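Local coordinates for protein triosephosphate isomerase (PDB 5UPR) that probably catalyses the interconversion of D-glyceraldehyde 3-phosphate and dihydroxyacetone phosphate in glycolysis and gluconeogenesis, working as a homodimer of TIM-barrel subunits, at residues A[74-79]-A[85-90]; A[229-234]-A[241-246]; A[23-28]-A[50-55]. One frame throughout, in Å; residues are numbered along the deposited sequence.

In the fold
All three contacts belong to one TIM barrel, at different depths. Contact 2 is the buried one, its centre about 12 Å from the centre of the chain. It joins barrel strand 242-245 to helix 228-234 through a single aromatic ring, without a hydrogen bond between its segments. Contacts 1 and 3 are partly buried, with centres about 20 and 19 Å out, and both meet the second subunit. Contact 1 is the most polar, a loop anchored to the cap of helix 87-92. Contact 3 sets helix 22-34 against the start of helix 53-59, and its polar ends bond to residues just before helix segment 23-28. Contacts 1 and 3 touch where L85 packs on S50; contact 2 stands apart.

Contact 1: residues A[74-79]-A[85-90]; sequences TQQAYG and LSPKMI
K88 N and S86 OG both reach back to carbonyls of 74-79, tying the interdigitating loop that follows strand 65-69 of the TIM barrel to the start of helix 87-92. The bond from K88 N to Q76 O is 3.2 Å long and close to linear at the acceptor, with a C=O...N angle of 168°. S86 is the N-cap: its OG accepts from M89 N at 3.3 Å and gives a weak bond to A77 O at 2.9 Å. With chi1 at 64°, this hydroxyl sits between its own backbone N and carbonyl carbon, within reach of both partners.

The apolar part centres on Y78, whose side chain crosses those of K88 and selenomethionine M89 at about a right angle. K88 CE lies 3.5 Å from Y78 CE2, and M89 CB 3.6 Å from Y78 CE1, so K88 and M89 approach the CE2 and CE1 sides of the ring, each obliquely. The methylene K88 CD also packs on A77 CB at 3.9 Å.

The second subunit adds C18 against S86 and F109 against T74. Y78 OH bonds to E92 OE1 and takes a weak bond from a water, which also donates to M89 O at 2.8 Å.

Contact 2: residues A[229-234]-A[241-246]; sequences SNAKEL and DGFLVG
F243, on strand 242-245, sets its ring against helix 228-234, where it meets A231 and L234, three residues apart and so roughly on one side of the helix. The far end of the ring makes these contacts. L234 CB sits at the edge, in the ring plane, 3.7 Å from F243 CE1, and L234 CD1 follows at 4.0 Å from the same carbon. On the other side of the para carbon, A231 CB is 3.8 Å from F243 CE2. The closest approach joins F243 CZ to A231 O at 3.3 Å; the oxygen comes in obliquely, and this is a van der Waals contact, not a hydrogen bond.

Reach explains how one side chain can serve the whole contact. The closest CA atoms, those of A231 and F243, are still 8.1 Å apart. F243 leaves the strand toward the helix with CG anti to its carbonyl carbon (chi1 -59°), and the length of the ring spans the gap. The area buried is accordingly modest, 133 Å² over both sides.

Further bonds place the two segments. F243 is held in the sheet by backbone bonds to F11 and G13, while D241, just before the strand, forms salt bridges to R203 and R8. N230 OD1 accepts from K227 N and N230 ND2 donates to S225 O, linking the N230 side chain to the residues before it.

The arrangement is the beta-alpha-beta unit that closes the barrel: strand 220-222, helix 228-234, then strand 242-245, which pairs with strand 10-15. Helix 253-260 borders one flank through I257 on F243 and A260 on A231, and helix 192-209 meets L234 through A195.

Contact 3: residues A[23-28]-A[50-55]; sequences AKTQEL and SLFISQ
T25 is the residue of helix 22-34 that meets both F52 and Q55, so it lies at the centre of this small interface between two outer helices of the TIM barrel. Within 50-55, S50 comes first and lies at the dimer interface, where its OG is hydrogen-bonded to S50 OG of the second subunit. L51 CB then lies 4.0 Å above one face of the F52 ring. F52 itself receives T25 OG1, which is 3.4 Å from F52 CG and approaches obliquely; that hydroxyl is hydrogen-bonded to T21 O, and its meeting with the ring is a packing contact. I53 turns its side chain away from T25, onto V67 and A69 of strand 65-69.

Q55 comes last and approaches T25 from the opposite direction. Its extended chain begins with CG anti to the backbone N (chi1 176°), which carries the amide across to the other helix. T25 CG2 is 3.5 Å from Q55 NE2, 3.6 Å from Q55 CD and 3.8 Å from Q55 OE1, nearly equal distances that place the methyl against the whole amide. The NE2 group is anchored by a hydrogen bond to T22 O.

Helix 22-34 follows strand 10-15 and helix 53-59 follows strand 42-47, so the helices after two neighbouring strands of the barrel meet here, with W16 touching T25 and K93 of the second subunit against F52.

Contact 1: residues A[74-79]-A[85-90]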
loop_
_atom_site.group_PDB
_atom_site.type_symbol
_atom_site.label_atom_id
_atom_site.label_comp_id
_atom_site.label_asym_id
_atom_site.label_seq_id
_atom_site.Cartn_x
_atom_site.Cartn_y
_atom_site.Cartn_z
ATOM N N THR A 74 2.459 2.728 9.481
ATOM C CA THR A 74 2.694 2.917 10.885
ATOM C C THR A 74 4.008 2.267 11.345
ATOM O O THR A 74 4.557 2.636 12.363
ATOM C CB THR A 74 1.586 2.317 11.779
ATOM O OG1 THR A 74 1.397 0.934 11.460
ATOM C CG2 THR A 74 0.331 3.019 11.576
ATOM N N GLN A 75 4.444 1.259 10.604
ATOM C CA GLN A 75 5.658 0.485 10.949
ATOM C C GLN A 75 6.822 1.222 10.300
ATOM O O GLN A 75 6.867 1.355 9.067
ATOM C CB GLN A 75 5.542 -0.945 10.446
ATOM C CG GLN A 75 4.235 -1.611 10.871
ATOM C CD GLN A 75 4.054 -1.604 12.370
ATOM O OE1 GLN A 75 4.765 -2.325 13.056
ATOM N NE2 GLN A 75 3.131 -0.817 12.863
ATOM N N GLN A 76 7.737 1.719 11.123
ATOM C CA GLN A 76 8.680 2.712 10.673
ATOM C C GLN A 76 9.827 2.188 9.816
ATOM O O GLN A 76 10.260 2.856 8.903
ATOM C CB GLN A 76 9.289 3.436 11.919
ATOM C CG GLN A 76 10.273 4.509 11.537
ATOM C CD GLN A 76 10.714 5.376 12.707
ATOM O OE1 GLN A 76 9.917 5.700 13.599
ATOM N NE2 GLN A 76 11.978 5.802 12.669
ATOM N N ALA A 77 10.315 0.998 10.106
ATOM C CA ALA A 77 11.588 0.510 9.567
ATOM C C ALA A 77 11.322 -0.743 8.674
ATOM O O ALA A 77 10.245 -0.880 8.180
ATOM C CB ALA A 77 12.513 0.162 10.709
ATOM N N TYR A 78 12.310 -1.585 8.436
ATOM C CA TYR A 78 12.124 -2.844 7.683
ATOM C C TYR A 78 11.728 -3.971 8.676
ATOM O O TYR A 78 12.131 -3.986 9.829
ATOM C CB TYR A 78 13.435 -3.263 6.967
ATOM C CG TYR A 78 13.927 -2.243 5.934
ATOM C CD1 TYR A 78 13.196 -2.017 4.796
ATOM C CD2 TYR A 78 15.123 -1.550 6.073
ATOM C CE1 TYR A 78 13.626 -1.149 3.807
ATOM C CE2 TYR A 78 15.579 -0.645 5.082
ATOM C CZ TYR A 78 14.787 -0.405 3.980
ATOM O OH TYR A 78 15.118 0.452 2.947
ATOM N N GLY A 79 10.922 -4.898 8.196
ATOM C CA GLY A 79 10.577 -6.091 8.920
ATOM C C GLY A 79 9.353 -6.797 8.385
ATOM O O GLY A 79 8.997 -6.663 7.201
ATOM N N LEU A 85 4.609 -0.543 2.889
ATOM C CA LEU A 85 5.793 0.213 2.560
ATOM C C LEU A 85 6.083 1.144 3.769
ATOM O O LEU A 85 5.351 2.125 4.054
ATOM C CB LEU A 85 5.527 1.079 1.304
ATOM C CG LEU A 85 4.996 0.272 0.102
ATOM C CD1 LEU A 85 4.863 1.222 -1.124
ATOM C CD2 LEU A 85 5.912 -0.897 -0.369
ATOM N N SER A 86 7.194 0.871 4.447
ATOM C CA SER A 86 7.632 1.693 5.575
ATOM C C SER A 86 8.277 3.010 5.116
ATOM O O SER A 86 8.808 3.132 3.981
ATOM C CB SER A 86 8.608 0.915 6.439
ATOM O OG SER A 86 9.793 0.609 5.726
ATOM N N PRO A 87 8.263 4.031 6.017
ATOM C CA PRO A 87 8.894 5.281 5.611
ATOM C C PRO A 87 10.390 5.114 5.376
ATOM O O PRO A 87 10.968 5.821 4.538
ATOM C CB PRO A 87 8.593 6.212 6.782
ATOM C CG PRO A 87 8.152 5.314 7.930
ATOM C CD PRO A 87 7.478 4.149 7.268
ATOM N N LYS A 88 11.021 4.210 6.088
ATOM C CA LYS A 88 12.474 3.991 5.895
ATOM C C LYS A 88 12.699 3.452 4.494
ATOM O O LYS A 88 13.623 3.899 3.812
ATOM C CB LYS A 88 12.979 3.029 6.955
ATOM C CG LYS A 88 14.471 2.752 6.921
ATOM C CD LYS A 88 14.816 1.864 8.126
ATOM C CE LYS A 88 16.118 1.196 7.995
ATOM N NZ LYS A 88 17.176 2.069 8.459
HETATM N N MSE A 89 11.869 2.501 4.046
HETATM C CA MSE A 89 11.987 1.959 2.678
HETATM C C MSE A 89 11.809 3.042 1.635
HETATM O O MSE A 89 12.562 3.116 0.623
HETATM C CB MSE A 89 10.916 0.857 2.505
HETATM C CG MSE A 89 10.999 0.240 1.134
HETATM SE SE MSE A 89 9.561 -1.024 0.835
HETATM C CE MSE A 89 10.284 -2.528 1.864
ATOM N N ILE A 90 10.764 3.866 1.858
ATOM C CA ILE A 90 10.382 4.906 0.902
ATOM C C ILE A 90 11.564 5.899 0.795
ATOM O O ILE A 90 12.019 6.230 -0.276
ATOM C CB ILE A 90 9.049 5.571 1.331
ATOM C CG1 ILE A 90 7.882 4.582 1.095
ATOM C CG2 ILE A 90 8.767 6.841 0.546
ATOM C CD1 ILE A 90 6.620 4.954 1.857
HETATM O O HOH W 1 14.238 1.073 -0.274
#

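Contact 2: residues A[229-234]-A[241-246]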
loop_
_atom_site.group_PDB
_atom_site.type_symbol
_atom_site.label_atom_id
_atom_site.label_comp_id
_atom_site.label_asym_id
_atom_site.label_seq_id
_atom_site.Cartn_x
_atom_site.Cartn_y
_atom_site.Cartn_z
ATOM N N SER A 229 -9.955 26.130 -14.029
ATOM C CA SER A 229 -10.935 27.204 -14.151
ATOM C C SER A 229 -11.362 27.830 -12.798
ATOM O O SER A 229 -11.929 28.920 -12.796
ATOM C CB SER A 229 -12.165 26.666 -14.910
ATOM O OG SER A 229 -12.837 25.679 -14.121
ATOM N N ASN A 230 -11.101 27.167 -11.666
ATOM C CA ASN A 230 -11.393 27.746 -10.328
ATOM C C ASN A 230 -10.159 28.109 -9.447
ATOM O O ASN A 230 -10.310 28.732 -8.371
ATOM C CB ASN A 230 -12.424 26.903 -9.541
ATOM C CG ASN A 230 -11.930 25.509 -9.176
ATOM O OD1 ASN A 230 -10.750 25.309 -8.879
ATOM N ND2 ASN A 230 -12.857 24.508 -9.221
ATOM N N ALA A 231 -8.954 27.704 -9.863
ATOM C CA ALA A 231 -7.760 27.815 -9.016
ATOM C C ALA A 231 -7.272 29.221 -8.791
ATOM O O ALA A 231 -6.874 29.576 -7.678
ATOM C CB ALA A 231 -6.615 26.956 -9.612
ATOM N N LYS A 232 -7.313 30.057 -9.834
ATOM C CA LYS A 232 -6.827 31.441 -9.650
ATOM C C LYS A 232 -7.617 32.193 -8.597
ATOM O O LYS A 232 -7.048 32.840 -7.790
ATOM C CB LYS A 232 -6.836 32.224 -10.952
ATOM C CG LYS A 232 -5.732 31.818 -11.891
ATOM C CD LYS A 232 -5.759 32.707 -13.143
ATOM C CE LYS A 232 -4.371 32.913 -13.752
ATOM N NZ LYS A 232 -3.262 33.083 -12.734
ATOM N N GLU A 233 -8.936 32.083 -8.601
ATOM C CA GLU A 233 -9.757 32.746 -7.600
ATOM C C GLU A 233 -9.446 32.183 -6.195
ATOM O O GLU A 233 -9.254 32.941 -5.238
ATOM C CB GLU A 233 -11.238 32.585 -7.935
ATOM C CG GLU A 233 -12.176 33.387 -7.034
ATOM C CD GLU A 233 -13.643 32.930 -7.125
ATOM O OE1 GLU A 233 -14.012 32.027 -7.913
ATOM O OE2 GLU A 233 -14.474 33.500 -6.430
ATOM N N LEU A 234 -9.348 30.870 -6.091
ATOM C CA LEU A 234 -8.989 30.255 -4.798
ATOM C C LEU A 234 -7.678 30.759 -4.214
ATOM O O LEU A 234 -7.602 31.073 -3.026
ATOM C CB LEU A 234 -8.976 28.721 -4.921
ATOM C CG LEU A 234 -10.359 28.060 -4.863
ATOM C CD1 LEU A 234 -10.210 26.666 -5.429
ATOM C CD2 LEU A 234 -10.756 27.972 -3.418
ATOM N N ASP A 241 -1.960 28.470 0.076
ATOM C CA ASP A 241 -0.568 28.411 -0.431
ATOM C C ASP A 241 -0.419 27.510 -1.672
ATOM O O ASP A 241 0.674 27.301 -2.173
ATOM C CB ASP A 241 0.367 27.917 0.654
ATOM C CG ASP A 241 0.351 28.819 1.879
ATOM O OD1 ASP A 241 0.327 30.018 1.712
ATOM O OD2 ASP A 241 0.328 28.345 3.026
ATOM N N GLY A 242 -1.532 26.965 -2.129
ATOM C CA GLY A 242 -1.554 26.085 -3.304
ATOM C C GLY A 242 -2.642 25.057 -3.221
ATOM O O GLY A 242 -3.652 25.264 -2.566
ATOM N N PHE A 243 -2.432 23.927 -3.868
ATOM C CA PHE A 243 -3.493 22.955 -4.085
ATOM C C PHE A 243 -3.060 21.502 -3.942
ATOM O O PHE A 243 -1.938 21.164 -4.296
ATOM C CB PHE A 243 -4.059 23.193 -5.472
ATOM C CG PHE A 243 -4.597 24.573 -5.650
ATOM C CD1 PHE A 243 -5.762 24.957 -4.995
ATOM C CD2 PHE A 243 -3.925 25.498 -6.419
ATOM C CE1 PHE A 243 -6.241 26.242 -5.063
ATOM C CE2 PHE A 243 -4.418 26.809 -6.533
ATOM C CZ PHE A 243 -5.612 27.161 -5.887
ATOM N N LEU A 244 -3.973 20.652 -3.452
ATOM C CA LEU A 244 -3.848 19.198 -3.623
ATOM C C LEU A 244 -4.907 18.786 -4.632
ATOM O O LEU A 244 -6.066 18.999 -4.405
ATOM C CB LEU A 244 -4.009 18.438 -2.287
ATOM C CG LEU A 244 -3.766 16.936 -2.336
ATOM C CD1 LEU A 244 -2.431 16.599 -2.961
ATOM C CD2 LEU A 244 -3.970 16.267 -0.953
ATOM N N VAL A 245 -4.458 18.278 -5.770
ATOM C CA VAL A 245 -5.277 18.056 -6.947
ATOM C C VAL A 245 -5.520 16.575 -7.098
ATOM O O VAL A 245 -4.587 15.804 -7.057
ATOM C CB VAL A 245 -4.589 18.579 -8.212
ATOM C CG1 VAL A 245 -5.481 18.429 -9.458
ATOM C CG2 VAL A 245 -4.233 20.030 -8.055
ATOM N N GLY A 246 -6.788 16.194 -7.217
ATOM C CA GLY A 246 -7.174 14.815 -7.420
ATOM C C GLY A 246 -7.349 14.490 -8.904
ATOM O O GLY A 246 -6.368 14.338 -9.601
#

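Contact 3: residues A[23-28]-A[50-55]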
loop_
_atom_site.group_PDB
_atom_site.type_symbol
_atom_site.label_atom_id
_atom_site.label_comp_id
_atom_site.label_asym_id
_atom_site.label_seq_id
_atom_site.Cartn_x
_atom_site.Cartn_y
_atom_site.Cartn_z
ATOM N N ALA A 23 1.742 2.935 -19.679
ATOM C CA ALA A 23 1.629 3.938 -20.741
ATOM C C ALA A 23 1.081 5.266 -20.251
ATOM O O ALA A 23 1.529 6.297 -20.662
ATOM C CB ALA A 23 0.805 3.384 -21.927
ATOM N N LYS A 24 0.092 5.235 -19.367
ATOM C CA LYS A 24 -0.484 6.500 -18.837
ATOM C C LYS A 24 0.532 7.215 -17.942
ATOM O O LYS A 24 0.595 8.426 -17.924
ATOM C CB LYS A 24 -1.794 6.255 -18.106
ATOM C CG LYS A 24 -2.883 5.762 -19.077
ATOM C CD LYS A 24 -4.051 5.148 -18.315
ATOM C CE LYS A 24 -5.388 5.300 -19.047
ATOM N NZ LYS A 24 -6.463 5.438 -18.021
ATOM N N THR A 25 1.353 6.439 -17.216
ATOM C CA THR A 25 2.432 7.011 -16.447
ATOM C C THR A 25 3.424 7.753 -17.368
ATOM O O THR A 25 3.869 8.855 -17.050
ATOM C CB THR A 25 3.132 5.930 -15.601
ATOM O OG1 THR A 25 2.203 5.379 -14.680
ATOM C CG2 THR A 25 4.316 6.495 -14.869
ATOM N N GLN A 26 3.768 7.126 -18.479
ATOM C CA GLN A 26 4.715 7.688 -19.451
ATOM C C GLN A 26 4.126 8.985 -20.021
ATOM O O GLN A 26 4.812 9.997 -20.117
ATOM C CB GLN A 26 5.031 6.686 -20.586
ATOM C CG GLN A 26 6.202 7.135 -21.443
ATOM C CD GLN A 26 6.553 6.137 -22.554
ATOM O OE1 GLN A 26 5.676 5.600 -23.243
ATOM N NE2 GLN A 26 7.830 5.896 -22.747
ATOM N N GLU A 27 2.867 8.943 -20.384
ATOM C CA GLU A 27 2.171 10.141 -20.860
ATOM C C GLU A 27 2.184 11.299 -19.866
ATOM O O GLU A 27 2.440 12.437 -20.242
ATOM C CB GLU A 27 0.706 9.794 -21.225
ATOM C CG GLU A 27 -0.130 10.983 -21.733
ATOM C CD GLU A 27 -1.611 10.867 -21.391
ATOM O OE1 GLU A 27 -2.155 9.804 -21.756
ATOM O OE2 GLU A 27 -2.183 11.787 -20.728
ATOM N N LEU A 28 1.873 11.012 -18.596
ATOM C CA LEU A 28 1.895 12.062 -17.568
ATOM C C LEU A 28 3.302 12.616 -17.367
ATOM O O LEU A 28 3.470 13.809 -17.169
ATOM C CB LEU A 28 1.296 11.567 -16.248
ATOM C CG LEU A 28 -0.223 11.397 -16.362
ATOM C CD1 LEU A 28 -0.854 10.555 -15.237
ATOM C CD2 LEU A 28 -0.882 12.749 -16.383
ATOM N N SER A 50 2.042 3.143 -6.074
ATOM C CA SER A 50 3.386 2.735 -5.694
ATOM C C SER A 50 4.087 1.898 -6.777
ATOM O O SER A 50 5.313 1.942 -6.908
ATOM C CB SER A 50 3.408 2.037 -4.356
ATOM O OG SER A 50 2.656 0.846 -4.365
ATOM N N LEU A 51 3.321 1.145 -7.542
ATOM C CA LEU A 51 3.836 0.307 -8.639
ATOM C C LEU A 51 4.633 1.067 -9.710
ATOM O O LEU A 51 5.541 0.488 -10.310
ATOM C CB LEU A 51 2.687 -0.424 -9.346
ATOM C CG LEU A 51 1.914 -1.497 -8.636
ATOM C CD1 LEU A 51 0.840 -2.087 -9.542
ATOM C CD2 LEU A 51 2.841 -2.684 -8.169
ATOM N N PHE A 52 4.287 2.345 -9.927
ATOM C CA PHE A 52 4.798 3.208 -10.979
ATOM C C PHE A 52 5.810 4.287 -10.501
ATOM O O PHE A 52 6.339 5.042 -11.324
ATOM C CB PHE A 52 3.607 3.900 -11.715
ATOM C CG PHE A 52 2.628 2.925 -12.301
ATOM C CD1 PHE A 52 2.997 2.159 -13.391
ATOM C CD2 PHE A 52 1.406 2.657 -11.682
ATOM C CE1 PHE A 52 2.127 1.193 -13.909
ATOM C CE2 PHE A 52 0.550 1.711 -12.171
ATOM C CZ PHE A 52 0.899 0.945 -13.286
ATOM N N ILE A 53 6.069 4.378 -9.199
ATOM C CA ILE A 53 6.977 5.436 -8.713
ATOM C C ILE A 53 8.366 5.338 -9.318
ATOM O O ILE A 53 8.898 6.358 -9.725
ATOM C CB ILE A 53 7.060 5.459 -7.180
ATOM C CG1 ILE A 53 5.702 5.959 -6.615
ATOM C CG2 ILE A 53 8.169 6.396 -6.759
ATOM C CD1 ILE A 53 5.539 5.838 -5.111
ATOM N N SER A 54 8.940 4.119 -9.403
ATOM C CA SER A 54 10.310 4.031 -9.950
ATOM C C SER A 54 10.424 4.452 -11.403
ATOM O O SER A 54 11.420 5.068 -11.793
ATOM C CB SER A 54 10.942 2.652 -9.751
ATOM O OG SER A 54 10.361 1.720 -10.636
ATOM N N GLN A 55 9.392 4.174 -12.189
ATOM C CA GLN A 55 9.328 4.588 -13.591
ATOM C C GLN A 55 9.296 6.137 -13.699
ATOM O O GLN A 55 9.975 6.740 -14.543
ATOM C CB GLN A 55 8.058 4.003 -14.243
ATOM C CG GLN A 55 7.804 4.432 -15.695
ATOM C CD GLN A 55 6.462 3.969 -16.253
ATOM O OE1 GLN A 55 5.827 3.082 -15.723
ATOM N NE2 GLN A 55 6.034 4.587 -17.314
#